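Local coordinates for protein endonuclease NucS (Pyrococcus abyssi, PDB 2VLD) that cleaves the single-stranded 3' and 5' extremities of branched DNA, binds single-stranded DNA, and works as a homodimer that interacts with PCNA, at residues N137-V140 and I141-F145; G163-K166 and D167-V171; P147-R150 and E151-I154; K179-L182 and H183-S186. The protein carries 2 engineered substitutions. All coordinates share one frame; numbering follows the deposited sequence.

Interaction 1 of 4, residues N137-V140 and I141-F145; sequences NPRV and IEEGF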
loop_
_atom_site.group_PDB
_atom_site.type_symbol
_atom_site.label_atom_id
_atom_site.label_comp_id
_atom_site.label_asym_id
_atom_site.label_seq_id
_atom_site.Cartn_x
_atom_site.Cartn_y
_atom_site.Cartn_z
ATOM N N ASN A 137 43.651 10.515 -4.465
ATOM C CA ASN A 137 44.630 10.912 -3.465
ATOM C C ASN A 137 44.203 10.420 -2.086
ATOM O O ASN A 137 43.608 11.173 -1.306
ATOM C CB ASN A 137 44.823 12.435 -3.472
ATOM C CG ASN A 137 45.945 12.893 -2.547
ATOM O OD1 ASN A 137 45.783 13.846 -1.786
ATOM N ND2 ASN A 137 47.085 12.217 -2.610
ATOM N N PRO A 138 44.499 9.143 -1.786
ATOM C CA PRO A 138 44.189 8.503 -0.502
ATOM C C PRO A 138 44.699 9.308 0.684
ATOM O O PRO A 138 44.265 9.098 1.819
ATOM C CB PRO A 138 44.953 7.180 -0.580
ATOM C CG PRO A 138 45.074 6.893 -2.018
ATOM C CD PRO A 138 45.168 8.212 -2.717
ATOM N N ARG A 139 45.616 10.230 0.409
ATOM C CA ARG A 139 46.274 10.992 1.457
ATOM C C ARG A 139 45.282 11.882 2.220
ATOM O O ARG A 139 45.493 12.150 3.402
ATOM C CB ARG A 139 47.451 11.783 0.874
ATOM C CG ARG A 139 48.596 12.050 1.854
ATOM C CD ARG A 139 49.705 12.872 1.184
ATOM N NE ARG A 139 50.701 12.025 0.518
ATOM C CZ ARG A 139 51.917 11.771 1.004
ATOM N NH1 ARG A 139 52.304 12.311 2.158
ATOM N NH2 ARG A 139 52.749 10.981 0.331
ATOM N N VAL A 140 44.197 12.299 1.564
ATOM C CA VAL A 140 43.144 13.075 2.230
ATOM C C VAL A 140 42.560 12.322 3.429
ATOM O O VAL A 140 42.051 12.924 4.374
ATOM C CB VAL A 140 42.007 13.496 1.270
ATOM C CG1 VAL A 140 42.557 14.304 0.113
ATOM C CG2 VAL A 140 41.219 12.286 0.771
ATOM N N ILE A 141 42.641 11.001 3.378
ATOM C CA ILE A 141 42.242 10.177 4.489
ATOM C C ILE A 141 43.436 9.997 5.426
ATOM O O ILE A 141 43.367 10.310 6.611
ATOM C CB ILE A 141 41.738 8.789 4.002
ATOM C CG1 ILE A 141 40.601 8.926 2.967
ATOM C CG2 ILE A 141 41.371 7.878 5.193
ATOM C CD1 ILE A 141 39.410 9.748 3.390
ATOM N N GLU A 142 44.536 9.506 4.870
ATOM C CA GLU A 142 45.683 9.075 5.649
ATOM C C GLU A 142 46.873 8.794 4.776
ATOM O O GLU A 142 46.739 8.467 3.599
ATOM C CB GLU A 142 45.368 7.769 6.355
ATOM C CG GLU A 142 45.418 7.844 7.833
ATOM C CD GLU A 142 45.273 6.484 8.462
ATOM O OE1 GLU A 142 44.489 6.396 9.422
ATOM O OE2 GLU A 142 45.916 5.509 8.006
ATOM N N GLU A 143 48.042 8.885 5.388
ATOM C CA GLU A 143 49.282 8.468 4.774
ATOM C C GLU A 143 49.259 6.942 4.593
ATOM O O GLU A 143 49.091 6.190 5.562
ATOM C CB GLU A 143 50.448 8.943 5.659
ATOM C CG GLU A 143 51.770 8.230 5.473
ATOM C CD GLU A 143 52.361 8.451 4.105
ATOM O OE1 GLU A 143 52.137 9.539 3.517
ATOM O OE2 GLU A 143 53.053 7.526 3.626
ATOM N N GLY A 144 49.392 6.494 3.348
ATOM C CA GLY A 144 49.453 5.068 3.054
ATOM C C GLY A 144 48.148 4.318 3.272
ATOM O O GLY A 144 48.148 3.151 3.695
ATOM N N PHE A 145 47.035 4.995 2.999
ATOM C CA PHE A 145 45.741 4.346 2.956
ATOM C C PHE A 145 45.504 3.884 1.527
ATOM O O PHE A 145 45.709 4.642 0.586
ATOM C CB PHE A 145 44.658 5.316 3.409
ATOM C CG PHE A 145 43.265 4.902 3.033
ATOM C CD1 PHE A 145 42.678 3.772 3.605
ATOM C CD2 PHE A 145 42.529 5.652 2.123
ATOM C CE1 PHE A 145 41.389 3.386 3.263
ATOM C CE2 PHE A 145 41.235 5.276 1.781
ATOM C CZ PHE A 145 40.666 4.143 2.355
#

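Interaction 2 of 4, residues G163-K166 and D167-V171; sequences GVDK and DGNIV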
loop_
_atom_site.group_PDB
_atom_site.type_symbol
_atom_site.label_atom_id
_atom_site.label_comp_id
_atom_site.label_asym_id
_atom_site.label_seq_id
_atom_site.Cartn_x
_atom_site.Cartn_y
_atom_site.Cartn_z
ATOM N N GLY A 163 38.905 -0.112 2.245
ATOM C CA GLY A 163 40.308 -0.220 1.923
ATOM C C GLY A 163 41.116 -0.848 3.030
ATOM O O GLY A 163 40.582 -1.499 3.932
ATOM N N VAL A 164 42.421 -0.632 2.949
ATOM C CA VAL A 164 43.357 -1.181 3.899
ATOM C C VAL A 164 44.330 -0.055 4.236
ATOM O O VAL A 164 44.701 0.731 3.351
ATOM C CB VAL A 164 44.029 -2.445 3.297
ATOM C CG1 VAL A 164 45.413 -2.147 2.702
ATOM C CG2 VAL A 164 44.097 -3.556 4.329
ATOM N N ASP A 165 44.703 0.067 5.508
ATOM C CA ASP A 165 45.644 1.122 5.917
ATOM C C ASP A 165 47.110 0.668 5.880
ATOM O O ASP A 165 47.401 -0.465 5.499
ATOM C CB ASP A 165 45.278 1.698 7.299
ATOM C CG ASP A 165 45.492 0.707 8.438
ATOM O OD1 ASP A 165 46.017 -0.397 8.194
ATOM O OD2 ASP A 165 45.136 1.031 9.592
ATOM N N LYS A 166 48.007 1.574 6.279
ATOM C CA LYS A 166 49.446 1.321 6.453
ATOM C C LYS A 166 49.779 -0.055 7.062
ATOM O O LYS A 166 50.606 -0.800 6.520
ATOM C CB LYS A 166 50.036 2.434 7.336
ATOM C CG LYS A 166 51.551 2.472 7.408
ATOM C CD LYS A 166 52.064 3.418 8.499
ATOM C CE LYS A 166 53.591 3.253 8.653
ATOM N NZ LYS A 166 54.228 4.431 9.304
ATOM N N ASP A 167 49.119 -0.379 8.179
ATOM C CA ASP A 167 49.395 -1.591 8.964
ATOM C C ASP A 167 48.629 -2.830 8.485
ATOM O O ASP A 167 48.671 -3.880 9.135
ATOM C CB ASP A 167 49.085 -1.347 10.453
ATOM C CG ASP A 167 49.671 -0.036 10.983
ATOM O OD1 ASP A 167 50.685 0.458 10.432
ATOM O OD2 ASP A 167 49.110 0.496 11.967
ATOM N N GLY A 168 47.931 -2.700 7.357
ATOM C CA GLY A 168 47.159 -3.801 6.780
ATOM C C GLY A 168 45.790 -4.019 7.404
ATOM O O GLY A 168 45.122 -5.009 7.097
ATOM N N ASN A 169 45.378 -3.107 8.285
ATOM C CA ASN A 169 44.033 -3.125 8.874
ATOM C C ASN A 169 42.976 -2.772 7.837
ATOM O O ASN A 169 43.207 -1.935 6.961
ATOM C CB ASN A 169 43.917 -2.110 10.022
ATOM C CG ASN A 169 44.840 -2.414 11.181
ATOM O OD1 ASN A 169 44.859 -3.537 11.697
ATOM N ND2 ASN A 169 45.596 -1.405 11.617
ATOM N N ILE A 170 41.808 -3.385 7.955
ATOM C CA ILE A 170 40.689 -3.028 7.093
ATOM C C ILE A 170 40.098 -1.700 7.543
ATOM O O ILE A 170 39.810 -1.503 8.723
ATOM C CB ILE A 170 39.629 -4.150 7.032
ATOM C CG1 ILE A 170 40.121 -5.244 6.086
ATOM C CG2 ILE A 170 38.285 -3.608 6.569
ATOM C CD1 ILE A 170 39.365 -6.521 6.177
ATOM N N VAL A 171 39.955 -0.782 6.593
ATOM C CA VAL A 171 39.390 0.521 6.867
ATOM C C VAL A 171 38.078 0.661 6.126
ATOM O O VAL A 171 38.023 0.554 4.895
ATOM C CB VAL A 171 40.341 1.658 6.453
ATOM C CG1 VAL A 171 39.626 3.014 6.485
ATOM C CG2 VAL A 171 41.572 1.674 7.346
#

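Interaction 3 of 4, residues P147-R150 and E151-I154; sequences PIYR and EKPI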
loop_
_atom_site.group_PDB
_atom_site.type_symbol
_atom_site.label_atom_id
_atom_site.label_comp_id
_atom_site.label_asym_id
_atom_site.label_seq_id
_atom_site.Cartn_x
_atom_site.Cartn_y
_atom_site.Cartn_z
ATOM N N PRO A 147 42.593 2.704 -0.848
ATOM C CA PRO A 147 41.176 2.410 -1.075
ATOM C C PRO A 147 41.036 1.315 -2.129
ATOM O O PRO A 147 41.741 1.327 -3.125
ATOM C CB PRO A 147 40.609 3.751 -1.554
ATOM C CG PRO A 147 41.798 4.513 -2.109
ATOM C CD PRO A 147 43.042 3.949 -1.504
ATOM N N ILE A 148 40.149 0.360 -1.895
ATOM C CA ILE A 148 40.062 -0.805 -2.760
ATOM C C ILE A 148 38.703 -0.944 -3.426
ATOM O O ILE A 148 38.616 -1.090 -4.648
ATOM C CB ILE A 148 40.420 -2.108 -1.992
ATOM C CG1 ILE A 148 41.785 -1.965 -1.302
ATOM C CG2 ILE A 148 40.430 -3.297 -2.933
ATOM C CD1 ILE A 148 42.221 -3.186 -0.510
ATOM N N TYR A 149 37.646 -0.892 -2.619
ATOM C CA TYR A 149 36.298 -1.199 -3.093
ATOM C C TYR A 149 35.377 -0.007 -2.964
ATOM O O TYR A 149 35.546 0.797 -2.068
ATOM C CB TYR A 149 35.698 -2.360 -2.297
ATOM C CG TYR A 149 36.537 -3.604 -2.222
ATOM C CD1 TYR A 149 37.275 -3.892 -1.081
ATOM C CD2 TYR A 149 36.575 -4.510 -3.280
ATOM C CE1 TYR A 149 38.039 -5.054 -0.987
ATOM C CE2 TYR A 149 37.336 -5.667 -3.204
ATOM C CZ TYR A 149 38.069 -5.928 -2.055
ATOM O OH TYR A 149 38.833 -7.055 -1.974
ATOM N N ARG A 150 34.397 0.089 -3.857
ATOM C CA ARG A 150 33.316 1.074 -3.777
ATOM C C ARG A 150 31.990 0.360 -3.669
ATOM O O ARG A 150 31.780 -0.631 -4.364
ATOM C CB ARG A 150 33.230 1.866 -5.060
ATOM C CG ARG A 150 34.284 2.845 -5.249
ATOM C CD ARG A 150 33.921 3.614 -6.448
ATOM N NE ARG A 150 35.085 4.237 -7.037
ATOM C CZ ARG A 150 35.193 5.539 -7.249
ATOM N NH1 ARG A 150 34.186 6.350 -6.906
ATOM N NH2 ARG A 150 36.301 6.023 -7.812
ATOM N N GLU A 151 31.077 0.879 -2.851
ATOM C CA GLU A 151 29.765 0.249 -2.672
ATOM C C GLU A 151 29.929 -1.252 -2.442
ATOM O O GLU A 151 29.342 -2.073 -3.146
ATOM C CB GLU A 151 28.860 0.511 -3.877
ATOM C CG GLU A 151 28.571 1.982 -4.124
ATOM C CD GLU A 151 27.420 2.201 -5.123
ATOM O OE1 GLU A 151 26.269 1.769 -4.840
ATOM O OE2 GLU A 151 27.669 2.819 -6.185
ATOM N N LYS A 152 30.753 -1.600 -1.467
ATOM C CA LYS A 152 31.159 -2.983 -1.274
ATOM C C LYS A 152 30.110 -3.730 -0.452
ATOM O O LYS A 152 29.814 -3.343 0.682
ATOM C CB LYS A 152 32.551 -3.049 -0.619
ATOM C CG LYS A 152 33.094 -4.457 -0.359
ATOM C CD LYS A 152 33.392 -5.210 -1.648
ATOM C CE LYS A 152 34.061 -6.541 -1.363
ATOM N NZ LYS A 152 34.217 -7.312 -2.625
ATOM N N PRO A 153 29.518 -4.780 -1.033
ATOM C CA PRO A 153 28.639 -5.630 -0.245
ATOM C C PRO A 153 29.394 -6.334 0.876
ATOM O O PRO A 153 30.465 -6.897 0.649
ATOM C CB PRO A 153 28.100 -6.640 -1.273
ATOM C CG PRO A 153 28.259 -5.958 -2.575
ATOM C CD PRO A 153 29.570 -5.233 -2.430
ATOM N N ILE A 154 28.805 -6.264 2.067
ATOM C CA ILE A 154 29.316 -6.795 3.330
ATOM C C ILE A 154 28.248 -7.720 3.911
ATOM O O ILE A 154 27.130 -7.743 3.411
ATOM C CB ILE A 154 29.682 -5.598 4.254
ATOM C CG1 ILE A 154 31.180 -5.535 4.412
ATOM C CG2 ILE A 154 29.044 -5.642 5.612
ATOM C CD1 ILE A 154 31.899 -5.352 3.094
#

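Interaction 4 of 4, residues K179-L182 and H183-S186; sequences KADL and HAVS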
loop_
_atom_site.group_PDB
_atom_site.type_symbol
_atom_site.label_atom_id
_atom_site.label_comp_id
_atom_site.label_asym_id
_atom_site.label_seq_id
_atom_site.Cartn_x
_atom_site.Cartn_y
_atom_site.Cartn_z
ATOM N N LYS A 179 26.433 17.754 6.965
ATOM C CA LYS A 179 26.789 17.510 8.360
ATOM C C LYS A 179 26.436 16.074 8.726
ATOM O O LYS A 179 25.297 15.639 8.536
ATOM C CB LYS A 179 26.043 18.462 9.297
ATOM C CG LYS A 179 26.853 19.631 9.837
ATOM C CD LYS A 179 26.426 19.940 11.269
ATOM C CE LYS A 179 26.174 21.429 11.495
ATOM N NZ LYS A 179 27.396 22.273 11.351
ATOM N N ALA A 180 27.418 15.343 9.240
ATOM C CA ALA A 180 27.208 13.960 9.635
ATOM C C ALA A 180 26.467 13.892 10.959
ATOM O O ALA A 180 26.875 14.509 11.933
ATOM C CB ALA A 180 28.529 13.228 9.722
ATOM N N ASP A 181 25.373 13.142 10.978
ATOM C CA ASP A 181 24.566 12.986 12.179
ATOM C C ASP A 181 24.827 11.683 12.923
ATOM O O ASP A 181 25.681 10.879 12.547
ATOM C CB ASP A 181 23.063 13.144 11.878
ATOM C CG ASP A 181 22.574 12.263 10.713
ATOM O OD1 ASP A 181 23.206 11.235 10.374
ATOM O OD2 ASP A 181 21.522 12.611 10.133
ATOM N N LEU A 182 24.059 11.496 13.990
ATOM C CA LEU A 182 24.121 10.314 14.828
ATOM C C LEU A 182 23.835 9.071 14.004
ATOM O O LEU A 182 24.489 8.043 14.177
ATOM C CB LEU A 182 23.095 10.458 15.954
ATOM C CG LEU A 182 23.328 9.904 17.364
ATOM C CD1 LEU A 182 24.744 10.138 17.877
ATOM C CD2 LEU A 182 22.306 10.522 18.320
ATOM N N HIS A 183 22.869 9.188 13.092
ATOM C CA HIS A 183 22.468 8.075 12.241
ATOM C C HIS A 183 23.619 7.581 11.376
ATOM O O HIS A 183 23.849 6.379 11.278
ATOM C CB HIS A 183 21.261 8.441 11.368
ATOM C CG HIS A 183 20.724 7.283 10.590
ATOM N ND1 HIS A 183 21.091 7.028 9.285
ATOM C CD2 HIS A 183 19.887 6.281 10.950
ATOM C CE1 HIS A 183 20.489 5.928 8.870
ATOM N NE2 HIS A 183 19.751 5.457 9.860
ATOM N N ALA A 184 24.336 8.516 10.761
ATOM C CA ALA A 184 25.537 8.194 9.999
ATOM C C ALA A 184 26.497 7.339 10.819
ATOM O O ALA A 184 26.918 6.275 10.371
ATOM C CB ALA A 184 26.218 9.456 9.522
ATOM N N VAL A 185 26.819 7.790 12.029
ATOM C CA VAL A 185 27.772 7.070 12.870
ATOM C C VAL A 185 27.282 5.649 13.170
ATOM O O VAL A 185 28.050 4.695 13.058
ATOM C CB VAL A 185 28.114 7.855 14.170
ATOM C CG1 VAL A 185 29.057 7.053 15.071
ATOM C CG2 VAL A 185 28.754 9.185 13.829
ATOM N N SER A 186 26.005 5.513 13.524
ATOM C CA SER A 186 25.392 4.205 13.795
ATOM C C SER A 186 25.420 3.303 12.568
ATOM O O SER A 186 25.646 2.086 12.677
ATOM C CB SER A 186 23.939 4.380 14.233
ATOM O OG SER A 186 23.847 5.289 15.312
#

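Interaction 1 of 4, residues N137-V140 and I141-F145
Pro-138 O receives two backbone N–H groups at once, a worked example of how one carbonyl can close a short turn. Glu-142 N reaches Pro-138 O at 3.1 Å, almost straight (168°) and in the carbonyl plane, whereas Ile-141 N lies 2.9 Å from the same oxygen but above that plane. On the apolar side, Pro-138 CB packs 3.9 Å from Phe-145 CD2. Arg-139 and Glu-143 run side by side on the exposed flank; a bend at chi3 (-89°) turns the guanidinium face to the glutamate, and Glu-143 OE1 sits over it, 3.1 Å from Arg-139 NH1, so charge holds this salt bridge and no N–H is aimed at the oxygen. Ile-141 CG2 lies over the rim of one face of the Phe-145 ring. With an alanine here in place of Ile-141, the ring would probably lose the CG2 branch over that face and a gap is likely to open toward Leu-173, Ile-206 and Val-208. The 3-10 segment 138-140 and the type II turn 142-145 carry the chain from helix 127-136 to strand 146-154, with Val-140, Ile-141 and Phe-145 all resting on Ile-134 of the helix and Glu-142 salt-bridged to Arg-204 of strand 203-209.

Interaction 2 of 4, residues G163-K166 and D167-V171
The side chains of Asp-165 and Asn-169 meet at a slant at the hairpin turn, their carboxylate and amide planes 64° apart, and the aspartate uses its two oxygens differently. Asp-165 OD2 offers its syn lone pair to Asn-169 ND2 at 3.2 Å, and the amide is turned so that this oxygen lies in its plane. Asp-165 OD1 takes the backbone Asn-169 N at 2.8 Å from above the carboxylate plane, along a bent path (132°). A chi1 of 69°, which sets the carboxylate between the backbone N and the carbonyl carbon, brings it within reach of Asn-169 N and ND2, and the two bonds fix its rotation. The backbone forms a type I turn from Asp-165 to Gly-168 with a G1 bulge: Gly-168 N donates to Asp-165 O at 3.0 Å, Asp-165 N donates to Asn-169 O at 2.9 Å, and Gly-168 takes up a positive phi. Asp-165 CB rests 3.7 Å from Val-171 CG2. The antiparallel ladder then opens into the non-hydrogen-bonded pair of Val-164 with Ile-170 and the hydrogen-bonded pair of Gly-163 with Val-171, joined by Val-171 N to Gly-163 O (2.8 Å) and Gly-163 N to Val-171 O (2.9 Å). Arg-204 salt-bridges Asp-165 OD2, a second partner for that oxygen that would probably stabilise the negative charge. Strand 170-175 is central in the mixed sheet, between 157-164 and 203-209, with 146-154 flanking 157-164.

Interaction 3 of 4, residues P147-R150 and E151-I154
Lys-152 NZ stands 4.0 Å from the centroid of the Tyr-149 ring, a cation-pi contact that is off-centre, 30° from the ring normal. The methylene before it is placed more squarely: Lys-152 CE lies 3.8 Å from the centroid of the Tyr-149 ring and only 11° off the normal, a CH-pi contact over the face. Both follow from the lysine's shape, since its CG is anti to the backbone N and a bend at chi2 (67°) lays the rest of the chain across one face of the ring, the two side chains pointing the same way. The opposite face is covered by Ile-148 CG2, which leaves the ring sandwiched between an aliphatic branch and the lysine. With a serine in place of Tyr-149, the lysine would probably lose the surface it lies on and its ammonium end is likely to be set free to turn. Arg-150 NH1 hydrogen-bonds Asn-132 OD1 of helix 127-136. The corner at Arg-150 and Glu-151 follows a classic beta bulge (Ile-148 and Tyr-149 facing Met-162) and runs into a G1 bulge (Glu-151 and Lys-152 facing Val-159). Strand 146-154 thus bends along its neighbour 157-164 at the rim of the mixed sheet, with Ile-154 reaching helix 182-199.

Interaction 4 of 4, residues K179-L182 and H183-S186
A chi1 of 51° puts the carboxylate of Asp-181 between its own backbone N and carbonyl carbon, and from there Asp-181 OD1 reaches forward to Ala-184 N at 3.0 Å. The donor comes nearly along the C–O axis with a fairly straight N–H (162°), the standard N-cap bond in which a side chain serves an N–H of the first helical turn. An aspartate here is also likely to interact favourably with the positive end of the helix dipole. The carboxylate and the His-183 ring run side by side with planes 85° apart, and Asp-181 OD1 touches His-183 CB at 3.5 Å. At the next residue, Leu-182 O accepts twice from Ser-186: Ser-186 N comes in the carbonyl plane at 3.0 Å, and Ser-186 OG donates at 3.0 Å from above that plane. The hydroxyl proton of Ser-186 is thus spent on its own helix; the bond from Val-185 N to Asp-181 O is weak. His-183 NE2 bonds Glu-101 of the second subunit and its ring stacks on His-38 of that subunit, placing this first turn at the dimer interface. Val-185 packs on helix 214-223 and Leu-207, and Ala-180 meets Leu-207 and Ala-209, seating the start of helix 182-199 against strand 203-209.

Overall arrangement
From the N terminus the four contacts follow one another in series, none enclosing or crossing another, and all belong to the C-terminal PD-(D/E)XK-type nuclease domain. Interaction 1 closes the turn between helix 127-136 and the sheet; interaction 3 bends the edge strand that follows; interaction 2 closes the hairpin of strands 157-164 and 170-175; interaction 4 starts helix 182-199. The first three form one cluster: Phe-145 packs on Gly-163 and Val-171, Pro-138 CG meets Pro-147 CD at 3.6 Å, and Ile-148 lies against Gly-163 and Val-164. Interaction 4 stands apart, its nearest atoms about 11 Å from those of interaction 3; it meets the second subunit through His-183, as interaction 3 does through Glu-151.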